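Local coordinates for protein branched-chain-amino-acid aminotransferase (Deinococcus radiodurans, PDB 3UZO) that probably catalyses the reversible, pyridoxal-phosphate-dependent transfer of an amino group between leucine, valine or isoleucine and 2-oxoglutarate in branched-chain amino-acid biosynthesis, at residues A[91-96]-A[264-269]; A[123-128]-A[142-147]; A[224-229]-A[312-317]. All coordinates share one frame; numbering follows the deposited sequence.

Interaction 1. Residues A[91-96]-A[264-269]; sequences LFRPDQ and PSITKY. With PLP (pyridoxal-5'-phosphate), chain C.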
loop_
_atom_site.group_PDB
_atom_site.type_symbol
_atom_site.label_atom_id
_atom_site.label_comp_id
_atom_site.label_asym_id
_atom_site.label_seq_id
_atom_site.Cartn_x
_atom_site.Cartn_y
_atom_site.Cartn_z
ATOM N N LEU A 91 -28.621 10.116 -0.459
ATOM C CA LEU A 91 -27.343 9.474 -0.727
ATOM C C LEU A 91 -26.641 10.629 -1.456
ATOM O O LEU A 91 -27.151 11.134 -2.459
ATOM C CB LEU A 91 -27.533 8.251 -1.629
ATOM C CG LEU A 91 -26.359 7.281 -1.819
ATOM C CD1 LEU A 91 -25.692 6.924 -0.482
ATOM C CD2 LEU A 91 -26.902 6.024 -2.496
ATOM N N PHE A 92 -25.506 11.070 -0.919
ATOM C CA PHE A 92 -24.762 12.211 -1.460
ATOM C C PHE A 92 -23.736 11.893 -2.552
ATOM O O PHE A 92 -22.764 11.171 -2.326
ATOM C CB PHE A 92 -24.069 12.934 -0.296
ATOM C CG PHE A 92 -23.389 14.215 -0.685
ATOM C CD1 PHE A 92 -24.136 15.355 -0.993
ATOM C CD2 PHE A 92 -22.001 14.296 -0.716
ATOM C CE1 PHE A 92 -23.506 16.563 -1.321
ATOM C CE2 PHE A 92 -21.354 15.498 -1.046
ATOM C CZ PHE A 92 -22.105 16.634 -1.347
ATOM N N ARG A 93 -23.969 12.451 -3.735
ATOM C CA ARG A 93 -23.099 12.284 -4.899
ATOM C C ARG A 93 -22.427 10.913 -5.105
ATOM O O ARG A 93 -21.217 10.840 -5.360
ATOM C CB ARG A 93 -22.027 13.385 -4.873
ATOM C CG ARG A 93 -22.590 14.775 -4.602
ATOM C CD ARG A 93 -21.589 15.869 -4.938
ATOM N NE ARG A 93 -21.387 15.969 -6.381
ATOM C CZ ARG A 93 -20.482 16.742 -6.968
ATOM N NH1 ARG A 93 -19.671 17.500 -6.238
ATOM N NH2 ARG A 93 -20.393 16.756 -8.289
ATOM N N PRO A 94 -23.202 9.813 -5.038
ATOM C CA PRO A 94 -22.612 8.484 -5.223
ATOM C C PRO A 94 -21.975 8.265 -6.595
ATOM O O PRO A 94 -21.082 7.434 -6.741
ATOM C CB PRO A 94 -23.790 7.547 -4.971
ATOM C CG PRO A 94 -24.955 8.352 -5.505
ATOM C CD PRO A 94 -24.672 9.722 -4.931
ATOM N N ASP A 95 -22.433 9.013 -7.592
ATOM C CA ASP A 95 -21.869 8.912 -8.932
ATOM C C ASP A 95 -20.397 9.344 -8.912
ATOM O O ASP A 95 -19.569 8.807 -9.643
ATOM C CB ASP A 95 -22.660 9.799 -9.901
ATOM C CG ASP A 95 -22.593 11.278 -9.538
ATOM O OD1 ASP A 95 -23.076 11.665 -8.446
ATOM O OD2 ASP A 95 -22.052 12.053 -10.351
ATOM N N GLN A 96 -20.076 10.319 -8.070
ATOM C CA GLN A 96 -18.699 10.800 -7.970
ATOM C C GLN A 96 -17.806 9.702 -7.388
ATOM O O GLN A 96 -16.702 9.469 -7.876
ATOM C CB GLN A 96 -18.648 12.063 -7.104
ATOM C CG GLN A 96 -19.370 13.255 -7.727
ATOM C CD GLN A 96 -18.802 13.614 -9.088
ATOM O OE1 GLN A 96 -17.633 13.962 -9.206
ATOM N NE2 GLN A 96 -19.628 13.517 -10.124
ATOM N N PRO A 264 -8.489 13.218 -5.004
ATOM C CA PRO A 264 -9.461 14.183 -5.517
ATOM C C PRO A 264 -10.710 14.043 -4.635
ATOM O O PRO A 264 -11.614 13.254 -4.921
ATOM C CB PRO A 264 -9.679 13.716 -6.954
ATOM C CG PRO A 264 -9.503 12.234 -6.854
ATOM C CD PRO A 264 -8.284 12.117 -5.964
ATOM N N SER A 265 -10.717 14.802 -3.542
ATOM C CA SER A 265 -11.804 14.789 -2.570
ATOM C C SER A 265 -13.133 15.291 -3.122
ATOM O O SER A 265 -13.223 16.407 -3.645
ATOM C CB SER A 265 -11.412 15.636 -1.354
ATOM O OG SER A 265 -12.525 15.867 -0.507
ATOM N N ILE A 266 -14.166 14.465 -2.983
ATOM C CA ILE A 266 -15.488 14.834 -3.451
ATOM C C ILE A 266 -16.003 15.984 -2.588
ATOM O O ILE A 266 -16.678 16.885 -3.085
ATOM C CB ILE A 266 -16.480 13.647 -3.357
ATOM C CG1 ILE A 266 -15.931 12.435 -4.114
ATOM C CG2 ILE A 266 -17.840 14.060 -3.916
ATOM C CD1 ILE A 266 -15.725 12.661 -5.589
ATOM N N THR A 267 -15.687 15.957 -1.293
ATOM C CA THR A 267 -16.132 17.028 -0.417
ATOM C C THR A 267 -15.456 18.335 -0.857
ATOM O O THR A 267 -16.087 19.391 -0.877
ATOM C CB THR A 267 -15.796 16.750 1.070
ATOM O OG1 THR A 267 -16.325 15.473 1.460
ATOM C CG2 THR A 267 -16.419 17.816 1.959
ATOM N N LYS A 268 -14.175 18.252 -1.207
ATOM C CA LYS A 268 -13.420 19.415 -1.668
ATOM C C LYS A 268 -14.053 20.001 -2.937
ATOM O O LYS A 268 -14.316 21.207 -3.008
ATOM C CB LYS A 268 -11.961 19.012 -1.934
ATOM C CG LYS A 268 -11.025 20.138 -2.395
ATOM C CD LYS A 268 -10.907 20.213 -3.921
ATOM C CE LYS A 268 -10.327 18.931 -4.532
ATOM N NZ LYS A 268 -8.897 18.697 -4.166
ATOM N N TYR A 269 -14.299 19.162 -3.942
ATOM C CA TYR A 269 -14.911 19.671 -5.168
ATOM C C TYR A 269 -16.298 20.235 -4.905
ATOM O O TYR A 269 -16.736 21.181 -5.570
ATOM C CB TYR A 269 -14.974 18.585 -6.248
ATOM C CG TYR A 269 -13.636 18.328 -6.882
ATOM C CD1 TYR A 269 -12.957 17.129 -6.670
ATOM C CD2 TYR A 269 -13.013 19.315 -7.649
ATOM C CE1 TYR A 269 -11.687 16.922 -7.202
ATOM C CE2 TYR A 269 -11.749 19.120 -8.183
ATOM C CZ TYR A 269 -11.089 17.924 -7.954
ATOM O OH TYR A 269 -9.822 17.743 -8.446
HETATM N N1 PLP C . -7.910 12.731 1.609
HETATM C C2 PLP C . -7.755 11.404 2.016
HETATM C C2A PLP C . -6.336 10.871 2.229
HETATM C C3 PLP C . -8.943 10.610 2.207
HETATM O O3 PLP C . -8.838 9.330 2.601
HETATM C C4 PLP C . -10.251 11.192 1.972
HETATM C C4A PLP C . -11.523 10.267 2.178
HETATM C C5 PLP C . -10.330 12.603 1.549
HETATM C C6 PLP C . -9.160 13.342 1.377
HETATM C C5A PLP C . -11.587 13.335 1.277
HETATM O O4P PLP C . -12.303 12.840 0.177
HETATM P P PLP C . -13.888 12.740 0.221
HETATM O O1P PLP C . -14.370 11.845 1.312
HETATM O O2P PLP C . -14.213 12.195 -1.191
HETATM O O3P PLP C . -14.376 14.160 0.260
#

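Interaction 2. Residues A[123-128]-A[142-147]; sequences LQVVRA and LYLRPF. With GLU (glutamic acid), chain D.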
loop_
_atom_site.group_PDB
_atom_site.type_symbol
_atom_site.label_atom_id
_atom_site.label_comp_id
_atom_site.label_asym_id
_atom_site.label_seq_id
_atom_site.Cartn_x
_atom_site.Cartn_y
_atom_site.Cartn_z
ATOM N N LEU A 123 -27.443 1.349 -2.680
ATOM C CA LEU A 123 -28.885 1.452 -2.432
ATOM C C LEU A 123 -29.378 0.189 -1.729
ATOM O O LEU A 123 -30.107 0.269 -0.737
ATOM C CB LEU A 123 -29.655 1.651 -3.741
ATOM C CG LEU A 123 -29.420 2.991 -4.446
ATOM C CD1 LEU A 123 -30.106 2.994 -5.799
ATOM C CD2 LEU A 123 -29.937 4.125 -3.557
ATOM N N GLN A 124 -28.976 -0.974 -2.239
ATOM C CA GLN A 124 -29.370 -2.242 -1.627
ATOM C C GLN A 124 -28.950 -2.291 -0.165
ATOM O O GLN A 124 -29.728 -2.695 0.697
ATOM C CB GLN A 124 -28.737 -3.430 -2.351
ATOM C CG GLN A 124 -29.356 -3.782 -3.696
ATOM C CD GLN A 124 -28.913 -5.155 -4.180
ATOM O OE1 GLN A 124 -29.060 -6.146 -3.469
ATOM N NE2 GLN A 124 -28.373 -5.216 -5.390
ATOM N N VAL A 125 -27.715 -1.883 0.117
ATOM C CA VAL A 125 -27.220 -1.899 1.491
ATOM C C VAL A 125 -27.975 -0.908 2.366
ATOM O O VAL A 125 -28.356 -1.241 3.482
ATOM C CB VAL A 125 -25.691 -1.602 1.541
ATOM C CG1 VAL A 125 -25.196 -1.466 3.001
ATOM C CG2 VAL A 125 -24.942 -2.726 0.852
ATOM N N VAL A 126 -28.215 0.307 1.877
ATOM C CA VAL A 126 -28.940 1.272 2.705
ATOM C C VAL A 126 -30.354 0.758 3.007
ATOM O O VAL A 126 -30.792 0.721 4.163
ATOM C CB VAL A 126 -29.026 2.676 2.030
ATOM C CG1 VAL A 126 -29.891 3.616 2.883
ATOM C CG2 VAL A 126 -27.625 3.267 1.863
ATOM N N ARG A 127 -31.065 0.335 1.973
ATOM C CA ARG A 127 -32.423 -0.156 2.167
ATOM C C ARG A 127 -32.533 -1.342 3.125
ATOM O O ARG A 127 -33.423 -1.374 3.966
ATOM C CB ARG A 127 -33.046 -0.501 0.814
ATOM C CG ARG A 127 -33.391 0.740 0.005
ATOM C CD ARG A 127 -33.642 0.426 -1.455
ATOM N NE ARG A 127 -33.883 1.653 -2.211
ATOM C CZ ARG A 127 -33.725 1.763 -3.525
ATOM N NH1 ARG A 127 -33.326 0.715 -4.232
ATOM N NH2 ARG A 127 -33.952 2.926 -4.128
ATOM N N ALA A 128 -31.618 -2.298 3.015
ATOM C CA ALA A 128 -31.643 -3.486 3.868
ATOM C C ALA A 128 -31.216 -3.205 5.305
ATOM O O ALA A 128 -31.502 -3.992 6.198
ATOM C CB ALA A 128 -30.762 -4.570 3.271
ATOM N N LEU A 142 -25.342 7.212 7.927
ATOM C CA LEU A 142 -25.054 5.810 7.679
ATOM C C LEU A 142 -23.885 5.815 6.706
ATOM O O LEU A 142 -24.041 6.171 5.535
ATOM C CB LEU A 142 -26.263 5.097 7.058
ATOM C CG LEU A 142 -26.065 3.589 6.840
ATOM C CD1 LEU A 142 -25.651 2.922 8.152
ATOM C CD2 LEU A 142 -27.357 2.963 6.300
ATOM N N TYR A 143 -22.711 5.435 7.201
ATOM C CA TYR A 143 -21.503 5.411 6.389
ATOM C C TYR A 143 -21.418 4.148 5.554
ATOM O O TYR A 143 -21.600 3.050 6.071
ATOM C CB TYR A 143 -20.261 5.479 7.276
ATOM C CG TYR A 143 -18.959 5.593 6.509
ATOM C CD1 TYR A 143 -18.507 6.829 6.042
ATOM C CD2 TYR A 143 -18.164 4.472 6.275
ATOM C CE1 TYR A 143 -17.287 6.948 5.367
ATOM C CE2 TYR A 143 -16.943 4.576 5.600
ATOM C CZ TYR A 143 -16.511 5.816 5.155
ATOM O OH TYR A 143 -15.288 5.929 4.537
ATOM N N LEU A 144 -21.120 4.318 4.268
ATOM C CA LEU A 144 -20.987 3.197 3.345
ATOM C C LEU A 144 -19.527 2.989 2.985
ATOM O O LEU A 144 -18.809 3.953 2.701
ATOM C CB LEU A 144 -21.797 3.462 2.077
ATOM C CG LEU A 144 -23.307 3.415 2.319
ATOM C CD1 LEU A 144 -24.033 4.313 1.347
ATOM C CD2 LEU A 144 -23.779 1.972 2.197
ATOM N N ARG A 145 -19.098 1.730 2.984
ATOM C CA ARG A 145 -17.722 1.389 2.655
ATOM C C ARG A 145 -17.603 0.380 1.517
ATOM O O ARG A 145 -17.548 -0.836 1.746
ATOM C CB ARG A 145 -16.991 0.858 3.902
ATOM C CG ARG A 145 -15.621 0.239 3.640
ATOM C CD ARG A 145 -14.708 1.190 2.859
ATOM N NE ARG A 145 -14.466 2.439 3.571
ATOM C CZ ARG A 145 -13.595 2.581 4.563
ATOM N NH1 ARG A 145 -12.872 1.547 4.967
ATOM N NH2 ARG A 145 -13.440 3.765 5.149
ATOM N N PRO A 146 -17.603 0.872 0.267
ATOM C CA PRO A 146 -17.474 -0.003 -0.901
ATOM C C PRO A 146 -15.980 -0.276 -1.026
ATOM O O PRO A 146 -15.167 0.611 -0.731
ATOM C CB PRO A 146 -17.959 0.871 -2.065
ATOM C CG PRO A 146 -18.742 1.987 -1.401
ATOM C CD PRO A 146 -17.974 2.237 -0.139
ATOM N N PHE A 147 -15.605 -1.487 -1.429
ATOM C CA PHE A 147 -14.195 -1.788 -1.602
ATOM C C PHE A 147 -13.993 -2.933 -2.574
ATOM O O PHE A 147 -14.885 -3.749 -2.780
ATOM C CB PHE A 147 -13.512 -2.078 -0.249
ATOM C CG PHE A 147 -13.968 -3.343 0.427
ATOM C CD1 PHE A 147 -13.242 -4.522 0.290
ATOM C CD2 PHE A 147 -15.088 -3.339 1.253
ATOM C CE1 PHE A 147 -13.621 -5.684 0.977
ATOM C CE2 PHE A 147 -15.480 -4.491 1.941
ATOM C CZ PHE A 147 -14.743 -5.666 1.802
HETATM N N GLU D . -11.782 6.614 4.246
HETATM C CA GLU D . -11.373 7.332 5.483
HETATM C C GLU D . -11.086 6.347 6.592
HETATM O O GLU D . -10.388 6.731 7.549
HETATM C CB GLU D . -12.476 8.282 5.937
HETATM C CG GLU D . -12.481 9.608 5.217
HETATM C CD GLU D . -13.434 10.597 5.842
HETATM O OE1 GLU D . -13.485 10.659 7.091
HETATM O OE2 GLU D . -14.125 11.311 5.084
HETATM O OXT GLU D . -11.576 5.207 6.483
#

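Interaction 3. Residues A[224-229]-A[312-317]; sequences DVIYLD and GGIQHG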
loop_
_atom_site.group_PDB
_atom_site.type_symbol
_atom_site.label_atom_id
_atom_site.label_comp_id
_atom_site.label_asym_id
_atom_site.label_seq_id
_atom_site.Cartn_x
_atom_site.Cartn_y
_atom_site.Cartn_z
ATOM N N ASP A 224 -4.067 15.030 13.469
ATOM C CA ASP A 224 -3.439 14.295 12.383
ATOM C C ASP A 224 -2.284 15.111 11.806
ATOM O O ASP A 224 -1.973 16.207 12.276
ATOM C CB ASP A 224 -4.486 14.032 11.288
ATOM C CG ASP A 224 -4.082 12.932 10.313
ATOM O OD1 ASP A 224 -4.782 12.781 9.286
ATOM O OD2 ASP A 224 -3.082 12.220 10.558
ATOM N N VAL A 225 -1.654 14.565 10.777
ATOM C CA VAL A 225 -0.547 15.233 10.118
ATOM C C VAL A 225 -1.058 15.906 8.854
ATOM O O VAL A 225 -1.986 15.415 8.208
ATOM C CB VAL A 225 0.559 14.209 9.710
ATOM C CG1 VAL A 225 1.529 14.840 8.717
ATOM C CG2 VAL A 225 1.313 13.732 10.943
ATOM N N ILE A 226 -0.499 17.060 8.520
ATOM C CA ILE A 226 -0.870 17.682 7.263
ATOM C C ILE A 226 0.397 17.464 6.470
ATOM O O ILE A 226 1.479 17.890 6.877
ATOM C CB ILE A 226 -1.181 19.182 7.379
ATOM C CG1 ILE A 226 -2.504 19.372 8.124
ATOM C CG2 ILE A 226 -1.303 19.788 5.986
ATOM C CD1 ILE A 226 -3.030 20.792 8.119
ATOM N N TYR A 227 0.264 16.762 5.352
ATOM C CA TYR A 227 1.407 16.444 4.518
ATOM C C TYR A 227 1.781 17.540 3.529
ATOM O O TYR A 227 0.927 18.300 3.074
ATOM C CB TYR A 227 1.153 15.126 3.779
ATOM C CG TYR A 227 0.991 13.941 4.715
ATOM C CD1 TYR A 227 -0.222 13.694 5.367
ATOM C CD2 TYR A 227 2.067 13.094 4.983
ATOM C CE1 TYR A 227 -0.354 12.623 6.269
ATOM C CE2 TYR A 227 1.949 12.034 5.876
ATOM C CZ TYR A 227 0.739 11.805 6.515
ATOM O OH TYR A 227 0.646 10.758 7.400
ATOM N N LEU A 228 3.075 17.604 3.219
ATOM C CA LEU A 228 3.626 18.574 2.285
ATOM C C LEU A 228 4.048 17.815 1.033
ATOM O O LEU A 228 4.163 16.591 1.066
ATOM C CB LEU A 228 4.840 19.266 2.909
ATOM C CG LEU A 228 4.608 19.922 4.272
ATOM C CD1 LEU A 228 5.903 20.556 4.778
ATOM C CD2 LEU A 228 3.506 20.960 4.141
ATOM N N ASP A 229 4.290 18.526 -0.067
ATOM C CA ASP A 229 4.671 17.839 -1.292
ATOM C C ASP A 229 5.911 16.987 -1.031
ATOM O O ASP A 229 6.885 17.447 -0.421
ATOM C CB ASP A 229 4.925 18.836 -2.427
ATOM C CG ASP A 229 6.167 19.671 -2.208
ATOM O OD1 ASP A 229 6.124 20.608 -1.379
ATOM O OD2 ASP A 229 7.187 19.371 -2.869
ATOM N N GLY A 312 -7.557 24.756 13.897
ATOM C CA GLY A 312 -7.219 25.798 14.849
ATOM C C GLY A 312 -5.862 26.368 14.505
ATOM O O GLY A 312 -5.708 27.571 14.305
ATOM N N GLY A 313 -4.875 25.486 14.421
ATOM C CA GLY A 313 -3.535 25.916 14.089
ATOM C C GLY A 313 -2.719 24.791 13.495
ATOM O O GLY A 313 -3.097 23.620 13.580
ATOM N N ILE A 314 -1.592 25.142 12.888
ATOM C CA ILE A 314 -0.725 24.142 12.294
ATOM C C ILE A 314 0.680 24.271 12.856
ATOM O O ILE A 314 1.269 25.351 12.840
ATOM C CB ILE A 314 -0.648 24.289 10.757
ATOM C CG1 ILE A 314 -2.034 24.085 10.136
ATOM C CG2 ILE A 314 0.333 23.272 10.190
ATOM C CD1 ILE A 314 -2.023 24.092 8.614
ATOM N N GLN A 315 1.215 23.163 13.356
ATOM C CA GLN A 315 2.567 23.161 13.893
ATOM C C GLN A 315 3.531 22.748 12.785
ATOM O O GLN A 315 3.375 21.693 12.166
ATOM C CB GLN A 315 2.702 22.167 15.050
ATOM C CG GLN A 315 4.097 22.141 15.669
ATOM C CD GLN A 315 4.269 23.181 16.760
ATOM O OE1 GLN A 315 5.357 23.723 16.954
ATOM N NE2 GLN A 315 3.197 23.452 17.489
ATOM N N HIS A 316 4.513 23.596 12.525
ATOM C CA HIS A 316 5.524 23.300 11.525
ATOM C C HIS A 316 6.832 23.587 12.246
ATOM O O HIS A 316 7.154 24.740 12.534
ATOM C CB HIS A 316 5.359 24.201 10.300
ATOM C CG HIS A 316 6.335 23.911 9.203
ATOM N ND1 HIS A 316 6.565 22.637 8.729
ATOM C CD2 HIS A 316 7.147 24.729 8.492
ATOM C CE1 HIS A 316 7.477 22.683 7.774
ATOM N NE2 HIS A 316 7.847 23.941 7.610
ATOM N N GLY A 317 7.575 22.534 12.565
ATOM C CA GLY A 317 8.819 22.740 13.279
ATOM C C GLY A 317 8.477 23.312 14.641
ATOM O O GLY A 317 7.626 22.772 15.345
#

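Interaction 1. Residues A[91-96]-A[264-269]
Ile266 drives its methyls against the base of the Gln96 side chain, at CB, and this is the dense part of the contact. CD1 of Ile266 lies 3.3 Å from Gln96 CB, while CG2 of Ile266 stands 3.8 Å from the same CB. The bend in the isoleucine chain (chi2 -62°) brings CD1 round to that position. Away from these buried methyls the rim is looser: Arg93 CD reaches Ile266 CG2 only at 4.3 Å, a full ångström longer. Gln96 CG, beside its own backbone N (chi1 -66°), sits over one face of the Arg93 guanidinium, toward its rim. A further bend at chi2 turns the amide so that NE2 of Gln96 bonds Asp95 OD2 (2.8 Å), met from above the carboxylate plane.

Beyond the isoleucine lies the phosphate cup of the pyridoxal-5'-phosphate, built at a helix N-terminus. O3P of the cofactor accepts three bonds, from Ser265 OG (2.6 Å), Thr267 OG1 and Thr267 N, while Ile266 N serves O2P (2.9 Å). Ser265 is also the N-cap, its OG accepting from Lys268 N. The helix end would be expected to favour the phosphate charge, and Arg100 adds a further bond to the cofactor.

Arg93 meanwhile bonds Ser270 and forms a cation-pi pair with Trp354. The contact thus sets the start of helix 94-107 against that of helix 266-277, with strand 74-83 and helix 331-344 packed on the first segment and strand 296-302 on the second.

Interaction 2. Residues A[123-128]-A[142-147]
On the strand face opposite Leu144, which packs on Val125 and Val126, the flat guanidinium of Arg145 works through its edge: Tyr143 OH lies there in plane, and the bound glutamate OXT approaches near the plane. On the helix, Leu123 CB sits over one face of the Arg127 guanidinium, toward the rim, and Arg127 NH2 forms a salt bridge with the terminal carboxylate of Val358. The arrangement is a helix packed on an antiparallel sheet, consistent with the small domain of class-IV aminotransferases. The short segments of helix 115-128 and strand 141-151 run roughly antiparallel (143°), with axes 9.9 Å apart, a spacing bridged by apolar contacts.

Leu144 and Val126 bury similar areas, and Leu144 splits its two methyls between neighbouring helix residues. CD2 of Leu144 meets Val125 CG1 at 3.8 Å, the two side chains running alongside but heading opposite ways. CD1 of Leu144 touches Val126 CG2, also at 3.8 Å, and here the side chains are nearly perpendicular. Val126 CG2 can reach Leu144 because it stands anti to its own carbonyl carbon, leaving CG1 for the looser contact with Leu142 CD2 (4.3 Å). Ala81 of strand 74-83 and Cys169 of strand 162-172 extend the apolar layer.

The opposite strand face belongs to the substrate site. Tyr71 and Val157 of the second subunit also bond the glutamate, so the pocket is completed across the dimer. Arg145 NH2 gives a nearly straight bond to Tyr143 OH (2.9 Å, 168°), with a weak one to Tyr71 OH of the second subunit. The bond from Arg145 NH2 to OXT of the glutamate is shorter but more bent (2.7 Å, 136°).

Interaction 3. Residues A[224-229]-A[312-317]
His316, which Leu228 touches, holds its ND1 to Thr187 OG1 by a hydrogen bond; Gln315 O also reaches that hydroxyl, weakly. The first of these bonds steadies the imidazole. The setting is a mixed sheet in which strand 183-186 runs parallel to both 224-225 and 309-316 and separates them. In keeping with this, the nearest CA atoms of the two segments, those of Ile226 and Ile314, are 8.2 Å apart, and the meeting is made by side chains reaching over the intervening strand.

Two isoleucines do most of it. They lie nearly perpendicular to each other, and both are extended at chi2 (-171° in Ile226, -175° in Ile314), which sends each CD1 far from its backbone. The terminal methyls, Ile226 CD1 and Ile314 CD1, come within 3.5 Å, closer than methyls normally sit. Phe244 of strand 243-248 touches both isoleucines, and Phe185 of the middle strand lies against Ile226, making this a buried apolar layer.

Further along, the contact thins to one oblique approach, Leu228 CD1 to His316 CE1 at 4.0 Å. Ile290 and Thr187 also pack on that leucine. Next in the chain, Asp229 OD1 accepts from the backbone N of both Thr234 and Thr235. Back at the isoleucine pair, a second and looser touch runs from Ile226 CD1 to Ile314 CG1 at 4.0 Å.

Along the chain, both segments of interaction 2 fall between those of interaction 1, and interaction 2 is complete before interaction 3 begins; interactions 1 and 3 interlace their segments. Interactions 1 and 2 are neighbours, with centres 15 Å apart: Leu91, on strand 89-91 of the antiparallel sheet, touches Leu144 (CD1 to CD1, 3.6 Å) and Leu123 (CD2 to CD2, 3.7 Å). The centre of interaction 3 is 24 Å from that of interaction 1 and 33 Å from that of interaction 2. Interaction 1 links a segment at the end of the antiparallel sheet to the helix start at the cofactor phosphate, interaction 2 lies on the strand face opposite Arg145, and interaction 3 packs within the mixed sheet, with Ile226 about 11 Å from the cofactor.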